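PDB 3ISM: CG4930 from Drosophila melanogaster, which inhibits the nuclease EndoG by forming a complex with it, and probably acts as a ribonuclease inhibitor. Local coordinates for residues Lys258-Gly263 with Phe297-Glu302; Glu275-Tyr280 with Met319-Ser324; Cys325-Asp330 with Asp336-Glu341. The protein carries 1 engineered substitution. One frame throughout, in Å; residues are numbered along the deposited sequence. Where two conformers were deposited one is given.

Contact 1 (Lys258-Gly263 with Phe297-Glu302)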
loop_
_atom_site.group_PDB
_atom_site.type_symbol
_atom_site.label_atom_id
_atom_site.label_comp_id
_atom_site.label_asym_id
_atom_site.label_seq_id
_atom_site.Cartn_x
_atom_site.Cartn_y
_atom_site.Cartn_z
ATOM N N LYS C 258 15.243 45.774 20.018
ATOM C CA LYS C 258 15.302 46.487 21.299
ATOM C C LYS C 258 16.576 46.139 22.069
ATOM O O LYS C 258 17.327 47.032 22.466
ATOM C CB LYS C 258 14.067 46.193 22.164
ATOM C CG LYS C 258 13.076 47.347 22.292
ATOM C CD LYS C 258 11.945 47.265 21.279
ATOM C CE LYS C 258 10.934 48.386 21.501
ATOM N NZ LYS C 258 9.676 48.147 20.745
ATOM N N LEU C 259 16.810 44.838 22.256
ATOM C CA LEU C 259 17.979 44.316 22.977
ATOM C C LEU C 259 19.302 44.907 22.489
ATOM O O LEU C 259 20.210 45.174 23.282
ATOM C CB LEU C 259 18.035 42.789 22.850
ATOM C CG LEU C 259 17.108 41.944 23.731
ATOM C CD1 LEU C 259 16.751 40.620 23.038
ATOM C CD2 LEU C 259 17.725 41.697 25.105
ATOM N N LEU C 260 19.385 45.113 21.178
ATOM C CA LEU C 260 20.601 45.566 20.526
ATOM C C LEU C 260 20.680 47.084 20.338
ATOM O O LEU C 260 21.776 47.646 20.299
ATOM C CB LEU C 260 20.740 44.874 19.166
ATOM C CG LEU C 260 21.004 43.369 19.101
ATOM C CD1 LEU C 260 20.944 42.926 17.661
ATOM C CD2 LEU C 260 22.345 42.992 19.721
ATOM N N PHE C 261 19.530 47.746 20.211
ATOM C CA PHE C 261 19.514 49.153 19.798
ATOM C C PHE C 261 18.742 50.135 20.693
ATOM O O PHE C 261 18.460 51.261 20.269
ATOM C CB PHE C 261 19.056 49.280 18.337
ATOM C CG PHE C 261 19.792 48.377 17.388
ATOM C CD1 PHE C 261 21.149 48.555 17.148
ATOM C CD2 PHE C 261 19.128 47.344 16.738
ATOM C CE1 PHE C 261 21.835 47.719 16.276
ATOM C CE2 PHE C 261 19.803 46.501 15.861
ATOM C CZ PHE C 261 21.162 46.688 15.631
ATOM N N ASP C 262 18.413 49.729 21.921
ATOM C CA ASP C 262 17.841 50.661 22.905
ATOM C C ASP C 262 18.915 51.639 23.384
ATOM O O ASP C 262 18.615 52.765 23.781
ATOM C CB ASP C 262 17.229 49.918 24.100
ATOM C CG ASP C 262 15.827 49.385 23.815
ATOM O OD1 ASP C 262 15.097 49.997 23.002
ATOM O OD2 ASP C 262 15.452 48.352 24.413
ATOM N N GLY C 263 20.162 51.179 23.340
ATOM C CA GLY C 263 21.338 51.992 23.622
ATOM C C GLY C 263 22.550 51.224 23.131
ATOM O O GLY C 263 22.547 50.702 22.012
ATOM N N PHE C 297 19.241 41.206 6.533
ATOM C CA PHE C 297 20.099 42.193 5.883
ATOM C C PHE C 297 19.981 43.567 6.529
ATOM O O PHE C 297 20.987 44.273 6.683
ATOM C CB PHE C 297 19.750 42.309 4.401
ATOM C CG PHE C 297 20.456 41.320 3.529
ATOM C CD1 PHE C 297 21.714 41.606 3.011
ATOM C CD2 PHE C 297 19.858 40.106 3.208
ATOM C CE1 PHE C 297 22.371 40.696 2.194
ATOM C CE2 PHE C 297 20.506 39.182 2.390
ATOM C CZ PHE C 297 21.766 39.478 1.881
ATOM N N ASN C 298 18.752 43.944 6.891
ATOM C CA ASN C 298 18.498 45.194 7.618
ATOM C C ASN C 298 19.154 45.195 8.999
ATOM O O ASN C 298 19.745 46.197 9.408
ATOM C CB ASN C 298 16.992 45.453 7.765
ATOM C CG ASN C 298 16.279 45.600 6.427
ATOM O OD1 ASN C 298 15.232 44.989 6.206
ATOM N ND2 ASN C 298 16.835 46.417 5.537
ATOM N N LEU C 299 19.049 44.068 9.706
ATOM C CA LEU C 299 19.669 43.925 11.019
ATOM C C LEU C 299 21.194 44.008 10.945
ATOM O O LEU C 299 21.811 44.708 11.756
ATOM C CB LEU C 299 19.230 42.639 11.715
ATOM C CG LEU C 299 19.909 42.297 13.048
ATOM C CD1 LEU C 299 19.628 43.351 14.102
ATOM C CD2 LEU C 299 19.482 40.928 13.553
ATOM N N ARG C 300 21.786 43.306 9.976
ATOM C CA ARG C 300 23.237 43.354 9.747
ATOM C C ARG C 300 23.745 44.778 9.516
ATOM O O ARG C 300 24.740 45.191 10.115
ATOM C CB ARG C 300 23.637 42.481 8.553
ATOM C CG ARG C 300 25.085 42.711 8.080
ATOM C CD ARG C 300 25.302 42.255 6.657
ATOM N NE ARG C 300 24.693 43.173 5.706
ATOM C CZ ARG C 300 24.825 43.091 4.386
ATOM N NH1 ARG C 300 25.551 42.120 3.842
ATOM N NH2 ARG C 300 24.226 43.988 3.609
ATOM N N ASP C 301 23.049 45.512 8.646
ATOM C CA ASP C 301 23.398 46.902 8.320
ATOM C C ASP C 301 23.320 47.822 9.541
ATOM O O ASP C 301 24.114 48.754 9.674
ATOM C CB ASP C 301 22.497 47.439 7.198
ATOM C CG ASP C 301 22.750 46.761 5.856
ATOM O OD1 ASP C 301 23.622 45.858 5.781
ATOM O OD2 ASP C 301 22.071 47.127 4.871
ATOM N N GLU C 302 22.363 47.551 10.424
ATOM C CA GLU C 302 22.231 48.298 11.671
ATOM C C GLU C 302 23.278 47.879 12.716
ATOM O O GLU C 302 23.735 48.707 13.506
ATOM C CB GLU C 302 20.806 48.178 12.226
ATOM C CG GLU C 302 20.413 49.287 13.214
ATOM C CD GLU C 302 20.637 50.693 12.670
ATOM O OE1 GLU C 302 20.317 50.945 11.487
ATOM O OE2 GLU C 302 21.131 51.552 13.436
#
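The C-terminal end of helix 238-261 meets helix 290-305 within an all-helical bundle: Leu-260 and Phe-261 touch Leu-299 and Glu-302. The Phe-261 ring is the centrepiece. Glu-302 comes over one face with its aliphatic stem: CG stands 3.7 Å from the centroid of the Phe-261 ring, only 16° off the ring normal, which makes a CH-pi contact. On the opposite face the ring rests on CB of its own neighbour Leu-260, over its centre, so it is clamped flat between the two. Leu-299 closes in at the edge, in the ring plane, with CD1 3.6 Å from Phe-261 CE2.

Glu-302 holds CG opposite the backbone N (chi1 -159°), and a bend at chi2 then turns the carboxylate off the ring. The carboxylate plane ends up nearly perpendicular to the aromatic plane, and OE2 has a long, weak ion pair with Lys-306. The backbone joins in too, with Glu-302 O 3.5 Å from Phe-261 CE1.

Beside the ring, Leu-260 and Leu-299 touch tip to tip, CD1 of Leu-260 lying 3.8 Å from CD1 of Leu-299, their side chains crossing at about a right angle. Not one hydrogen bond spans the two segments; the grip is apolar apart from that carbonyl. Helix 267-287 backs the two leucines, with Ala-273 against Leu-260 and Leu-277 against Leu-299, while Trp-257 meets the Phe-261 ring with the ring planes inclined at about 55°. Leucines inside, and a ring gripped by a glutamate stem nearer the margin, make this a helix-helix interface of an all-alpha bundle.

Contact 2 (Glu275-Tyr280 with Met319-Ser324)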
loop_
_atom_site.group_PDB
_atom_site.type_symbol
_atom_site.label_atom_id
_atom_site.label_comp_id
_atom_site.label_asym_id
_atom_site.label_seq_id
_atom_site.Cartn_x
_atom_site.Cartn_y
_atom_site.Cartn_z
ATOM N N GLU C 275 20.656 34.399 21.128
ATOM C CA GLU C 275 19.900 33.256 21.629
ATOM C C GLU C 275 18.603 33.111 20.836
ATOM O O GLU C 275 18.326 32.050 20.267
ATOM C CB GLU C 275 19.563 33.486 23.104
ATOM C CG GLU C 275 19.888 32.343 24.045
ATOM C CD GLU C 275 19.855 32.775 25.502
ATOM O OE1 GLU C 275 20.337 33.889 25.802
ATOM O OE2 GLU C 275 19.351 32.006 26.348
ATOM N N LEU C 276 17.828 34.197 20.795
ATOM C CA LEU C 276 16.537 34.221 20.107
ATOM C C LEU C 276 16.675 34.126 18.583
ATOM O O LEU C 276 15.922 33.396 17.935
ATOM C CB LEU C 276 15.736 35.470 20.504
ATOM C CG LEU C 276 14.393 35.722 19.806
ATOM C CD1 LEU C 276 13.463 34.525 19.930
ATOM C CD2 LEU C 276 13.721 36.953 20.358
ATOM N N LEU C 277 17.645 34.851 18.031
ATOM C CA LEU C 277 17.850 34.921 16.586
ATOM C C LEU C 277 18.169 33.568 15.963
ATOM O O LEU C 277 17.804 33.315 14.815
ATOM C CB LEU C 277 18.956 35.929 16.251
ATOM C CG LEU C 277 19.177 36.362 14.793
ATOM C CD1 LEU C 277 17.891 36.860 14.125
ATOM C CD2 LEU C 277 20.275 37.424 14.719
ATOM N N GLN C 278 18.842 32.704 16.721
ATOM C CA GLN C 278 19.157 31.357 16.250
ATOM C C GLN C 278 17.907 30.471 16.195
ATOM O O GLN C 278 17.724 29.706 15.240
ATOM C CB GLN C 278 20.252 30.711 17.105
ATOM C CG GLN C 278 20.862 29.455 16.472
ATOM C CD GLN C 278 22.023 28.882 17.264
ATOM O OE1 GLN C 278 22.110 29.051 18.482
ATOM N NE2 GLN C 278 22.921 28.186 16.571
ATOM N N GLU C 279 17.049 30.592 17.208
ATOM C CA GLU C 279 15.830 29.799 17.221
ATOM C C GLU C 279 14.741 30.356 16.305
ATOM O O GLU C 279 14.024 29.585 15.655
ATOM C CB GLU C 279 15.334 29.541 18.647
ATOM C CG GLU C 279 16.267 28.635 19.472
ATOM C CD GLU C 279 17.008 27.590 18.640
ATOM O OE1 GLU C 279 16.354 26.824 17.891
ATOM O OE2 GLU C 279 18.252 27.530 18.747
ATOM N N TYR C 280 14.639 31.680 16.213
ATOM C CA TYR C 280 13.729 32.287 15.254
ATOM C C TYR C 280 14.138 31.907 13.823
ATOM O O TYR C 280 13.277 31.562 13.012
ATOM C CB TYR C 280 13.630 33.802 15.447
ATOM C CG TYR C 280 13.007 34.529 14.279
ATOM C CD1 TYR C 280 11.749 34.169 13.786
ATOM C CD2 TYR C 280 13.670 35.582 13.669
ATOM C CE1 TYR C 280 11.194 34.829 12.700
ATOM C CE2 TYR C 280 13.113 36.255 12.597
ATOM C CZ TYR C 280 11.882 35.876 12.117
ATOM O OH TYR C 280 11.347 36.552 11.048
ATOM N N MET C 319 27.936 31.931 14.197
ATOM C CA MET C 319 26.808 31.013 14.338
ATOM C C MET C 319 25.931 30.909 13.093
ATOM O O MET C 319 24.833 30.330 13.150
ATOM C CB MET C 319 25.973 31.389 15.548
ATOM C CG MET C 319 26.779 31.469 16.819
ATOM S SD MET C 319 25.802 32.259 18.096
ATOM C CE MET C 319 26.606 31.603 19.572
ATOM N N GLU C 320 26.415 31.467 11.981
ATOM C CA GLU C 320 25.754 31.365 10.674
ATOM C C GLU C 320 24.295 31.851 10.728
ATOM O O GLU C 320 23.368 31.119 10.385
ATOM C CB GLU C 320 25.843 29.920 10.166
ATOM C CG GLU C 320 25.709 29.734 8.654
ATOM C CD GLU C 320 25.682 28.262 8.255
ATOM O OE1 GLU C 320 26.593 27.505 8.679
ATOM O OE2 GLU C 320 24.746 27.868 7.511
ATOM N N LEU C 321 24.097 33.089 11.169
ATOM C CA LEU C 321 22.744 33.617 11.357
ATOM C C LEU C 321 22.270 34.462 10.182
ATOM O O LEU C 321 21.358 35.286 10.306
ATOM C CB LEU C 321 22.621 34.361 12.693
ATOM C CG LEU C 321 22.883 33.457 13.910
ATOM C CD1 LEU C 321 22.634 34.201 15.218
ATOM C CD2 LEU C 321 22.062 32.144 13.842
ATOM N N GLY C 322 22.886 34.225 9.031
ATOM C CA GLY C 322 22.518 34.907 7.802
ATOM C C GLY C 322 21.279 34.313 7.177
ATOM O O GLY C 322 20.539 33.585 7.845
ATOM N N PRO C 323 21.038 34.636 5.896
ATOM C CA PRO C 323 19.915 34.110 5.137
ATOM C C PRO C 323 19.789 32.598 5.265
ATOM O O PRO C 323 20.805 31.893 5.363
ATOM C CB PRO C 323 20.258 34.501 3.695
ATOM C CG PRO C 323 21.022 35.775 3.842
ATOM C CD PRO C 323 21.852 35.568 5.089
ATOM N N SER C 324 18.551 32.110 5.306
ATOM C CA SER C 324 18.303 30.667 5.330
ATOM C C SER C 324 18.704 30.043 3.996
ATOM O O SER C 324 18.532 30.675 2.947
ATOM C CB SER C 324 16.836 30.395 5.612
ATOM O OG SER C 324 16.605 29.015 5.821
#
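Leu-321 splits its two methyls between Leu-277 and Gln-278, neighbours on helix 267-287, so that the loop residue straddles the join between them. CD1 takes the Leu-277 side: it lies 4.0 Å from Leu-277 CD2 and about as far from that residue's CG, the two leucines meeting at a slant. CD2 goes to the other side, 3.9 Å from Gln-278 CA and equally close to Gln-278 CG, and here the side chains are turned about a right angle to each other. The glutamine therefore offers the start of its chain, flush with the helix backbone, rather than its amide.

Gln-278 holds CG opposite its backbone N (chi1 -166°) and stays extended beyond, which carries the amide past Leu-321 toward Met-319. That approach is loose, with Gln-278 NE2 4.5 Å from Met-319 O, too far for a hydrogen bond. Met-319 lines the margin, while Leu-277 and Leu-321 are buried. With an alanine in place of Leu-321 both methyls are gone, and Leu-277 would probably be left facing a gap, with the alkyl part of Gln-278 losing its apolar cover.

Polar bonds from outside pin the loop: Lys-281, farther along helix 267-287, donates from NZ to the carbonyls of Glu-320 and Gly-322, and Tyr-292 OH bonds to Leu-321 O. Tyr-292 and Trp-295 of helix 290-305 also pack on Leu-277. Glu-320, with its positive phi of 55°, is the C-prime residue of a Schellman motif, and Leu-321 follows as C'', its N bonding back to a carbonyl near the end of helix 309-317. An apolar C'' residue is common in the Schellman motif, and here it also packs on helix 267-287.

Contact 3 (Cys325-Asp330 with Asp336-Glu341)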
loop_
_atom_site.group_PDB
_atom_site.type_symbol
_atom_site.label_atom_id
_atom_site.label_comp_id
_atom_site.label_asym_id
_atom_site.label_seq_id
_atom_site.Cartn_x
_atom_site.Cartn_y
_atom_site.Cartn_z
ATOM N N CYS C 325 19.231 28.815 4.040
ATOM C CA CYS C 325 19.681 28.130 2.823
ATOM C C CYS C 325 19.637 26.599 2.937
ATOM O O CYS C 325 19.130 26.056 3.931
ATOM C CB CYS C 325 21.074 28.627 2.400
ATOM S SG CYS C 325 22.417 28.092 3.447
ATOM N N ALA C 326 20.144 25.905 1.907
ATOM C CA ALA C 326 20.099 24.429 1.838
ATOM C C ALA C 326 20.858 23.757 2.970
ATOM O O ALA C 326 20.763 22.545 3.166
ATOM C CB ALA C 326 20.616 23.920 0.490
ATOM N N ARG C 327 21.619 24.555 3.705
ATOM C CA ARG C 327 22.355 24.062 4.846
ATOM C C ARG C 327 21.399 23.860 6.005
ATOM O O ARG C 327 21.605 22.967 6.831
ATOM C CB ARG C 327 23.470 25.046 5.222
ATOM C CG ARG C 327 24.625 25.055 4.215
ATOM C CD ARG C 327 25.640 26.162 4.486
ATOM N NE ARG C 327 26.276 26.082 5.804
ATOM C CZ ARG C 327 27.243 25.229 6.135
ATOM N NH1 ARG C 327 27.700 24.347 5.250
ATOM N NH2 ARG C 327 27.768 25.264 7.354
ATOM N N ASP C 328 20.346 24.684 6.047
ATOM C CA ASP C 328 19.450 24.715 7.203
ATOM C C ASP C 328 17.980 24.371 6.921
ATOM O O ASP C 328 17.214 24.103 7.859
ATOM C CB ASP C 328 19.573 26.054 7.968
ATOM C CG ASP C 328 19.136 27.268 7.141
ATOM O OD1 ASP C 328 19.918 27.747 6.289
ATOM O OD2 ASP C 328 18.007 27.766 7.370
ATOM N N SER C 329 17.593 24.345 5.647
ATOM C CA SER C 329 16.169 24.347 5.292
ATOM C C SER C 329 15.792 23.523 4.040
ATOM O O SER C 329 16.579 23.403 3.090
ATOM C CB SER C 329 15.701 25.791 5.136
ATOM O OG SER C 329 14.464 25.873 4.472
ATOM N N ASP C 330 14.573 22.979 4.049
ATOM C CA ASP C 330 14.063 22.215 2.916
ATOM C C ASP C 330 13.430 23.095 1.847
ATOM O O ASP C 330 12.870 22.597 0.875
ATOM C CB ASP C 330 13.123 21.071 3.362
ATOM C CG ASP C 330 11.767 21.547 3.888
ATOM O OD1 ASP C 330 10.921 20.659 4.156
ATOM O OD2 ASP C 330 11.531 22.768 4.045
ATOM N N ASP C 336 20.843 25.785 -5.707
ATOM C CA ASP C 336 20.613 27.123 -5.160
ATOM C C ASP C 336 21.923 27.808 -4.738
ATOM O O ASP C 336 22.822 27.151 -4.195
ATOM C CB ASP C 336 19.622 27.056 -3.994
ATOM C CG ASP C 336 18.240 26.609 -4.437
ATOM O OD1 ASP C 336 17.822 26.981 -5.553
ATOM O OD2 ASP C 336 17.566 25.885 -3.673
ATOM N N PRO C 337 22.036 29.128 -5.007
ATOM C CA PRO C 337 23.253 29.873 -4.660
ATOM C C PRO C 337 23.346 30.141 -3.159
ATOM O O PRO C 337 22.382 30.625 -2.557
ATOM C CB PRO C 337 23.097 31.190 -5.435
ATOM C CG PRO C 337 21.618 31.363 -5.612
ATOM C CD PRO C 337 21.018 29.981 -5.656
ATOM N N LEU C 338 24.492 29.819 -2.567
ATOM C CA LEU C 338 24.708 30.050 -1.139
ATOM C C LEU C 338 24.905 31.552 -0.856
ATOM O O LEU C 338 25.377 32.293 -1.728
ATOM C CB LEU C 338 25.901 29.222 -0.637
ATOM C CG LEU C 338 25.696 27.706 -0.475
ATOM C CD1 LEU C 338 27.017 26.955 -0.588
ATOM C CD2 LEU C 338 25.000 27.365 0.833
ATOM N N PRO C 339 24.550 32.008 0.364
ATOM C CA PRO C 339 24.611 33.439 0.640
ATOM C C PRO C 339 25.979 33.885 1.177
ATOM O O PRO C 339 26.065 34.408 2.295
ATOM C CB PRO C 339 23.521 33.628 1.699
ATOM C CG PRO C 339 23.443 32.296 2.414
ATOM C CD PRO C 339 24.098 31.249 1.545
ATOM N N PHE C 340 27.029 33.687 0.381
ATOM C CA PHE C 340 28.387 34.058 0.786
ATOM C C PHE C 340 28.480 35.561 1.019
ATOM O O PHE C 340 29.079 36.010 1.998
ATOM C CB PHE C 340 29.420 33.653 -0.276
ATOM C CG PHE C 340 29.471 32.178 -0.567
ATOM C CD1 PHE C 340 29.962 31.281 0.379
ATOM C CD2 PHE C 340 29.059 31.691 -1.805
ATOM C CE1 PHE C 340 30.017 29.908 0.105
ATOM C CE2 PHE C 340 29.116 30.319 -2.097
ATOM C CZ PHE C 340 29.595 29.426 -1.140
ATOM N N GLU C 341 27.850 36.313 0.116
ATOM C CA GLU C 341 27.954 37.775 0.027
ATOM C C GLU C 341 27.461 38.513 1.276
ATOM O O GLU C 341 27.995 39.572 1.619
ATOM C CB GLU C 341 27.214 38.308 -1.220
ATOM C CG GLU C 341 27.234 37.394 -2.468
ATOM C CD GLU C 341 26.226 36.228 -2.391
ATOM O OE1 GLU C 341 25.104 36.411 -1.858
ATOM O OE2 GLU C 341 26.560 35.120 -2.871
#
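Arg-327 reaches across to Leu-338 with the middle of its side chain. From CB, which heads toward the facing segment, the chain passes to CG, 4.1 Å from Leu-338 CD2, and then to CD, which is closer still at 3.9 Å from the same methyl. The two side chains cross at about a right angle, so the arginine stem runs over the leucine tip. A turn about the CG-CD bond (chi3 60°) then takes the guanidinium away to its real partner, Glu-320, whose OE1 forms a salt bridge with NH2; Phe-352 packs alongside.

The same methyl also meets Cys-325 SG, 3.7 Å from Leu-338 CD2 in the conformer given here; a second was deposited, so this approach is less certain. Cys-325 CB lies 4.1 Å from Pro-339 CD. Pro-339 is itself the centre of an inverse gamma turn.

Two bonds close the turn 325-328: Cys-325 N to Asp-328 OD1 (2.6 Å), 28° out of the carboxylate plane on the syn side, and Asp-328 N to Cys-325 O. Across the contact the chemistry is wholly apolar; polar groups are used within the loop, on neighbouring parts of the chain such as Glu-320, or on the EndoG chain (CG8862), whose Arg-134 bonds to Ala-326 O. An apolar contact thus joins two loops, leaving Asp-330 and Asp-336 to make salt bridges with Arg-99 and Arg-70 of the EndoG chain.

Overall arrangement
From the N-terminal side, helix 238-261 supplies the first half of contact 1, and helix 267-287 then opens contact 2 before helix 290-305 closes contact 1. Contact 2 closes only after helix 309-317, in the loop 319-324, so the two cross along the chain. Contact 3 follows in series and closes a short loop leading to helix 340-343. Contacts 1 and 2 touch where Phe-297 CE2 lies 3.7 Å from Pro-323 CG. The same proline reaches contact 3, Pro-323 CB lying 3.9 Å from Pro-339 CB. Together they tie three helices to the loop 319-324, which leads on to the contact 3 loops that meet EndoG.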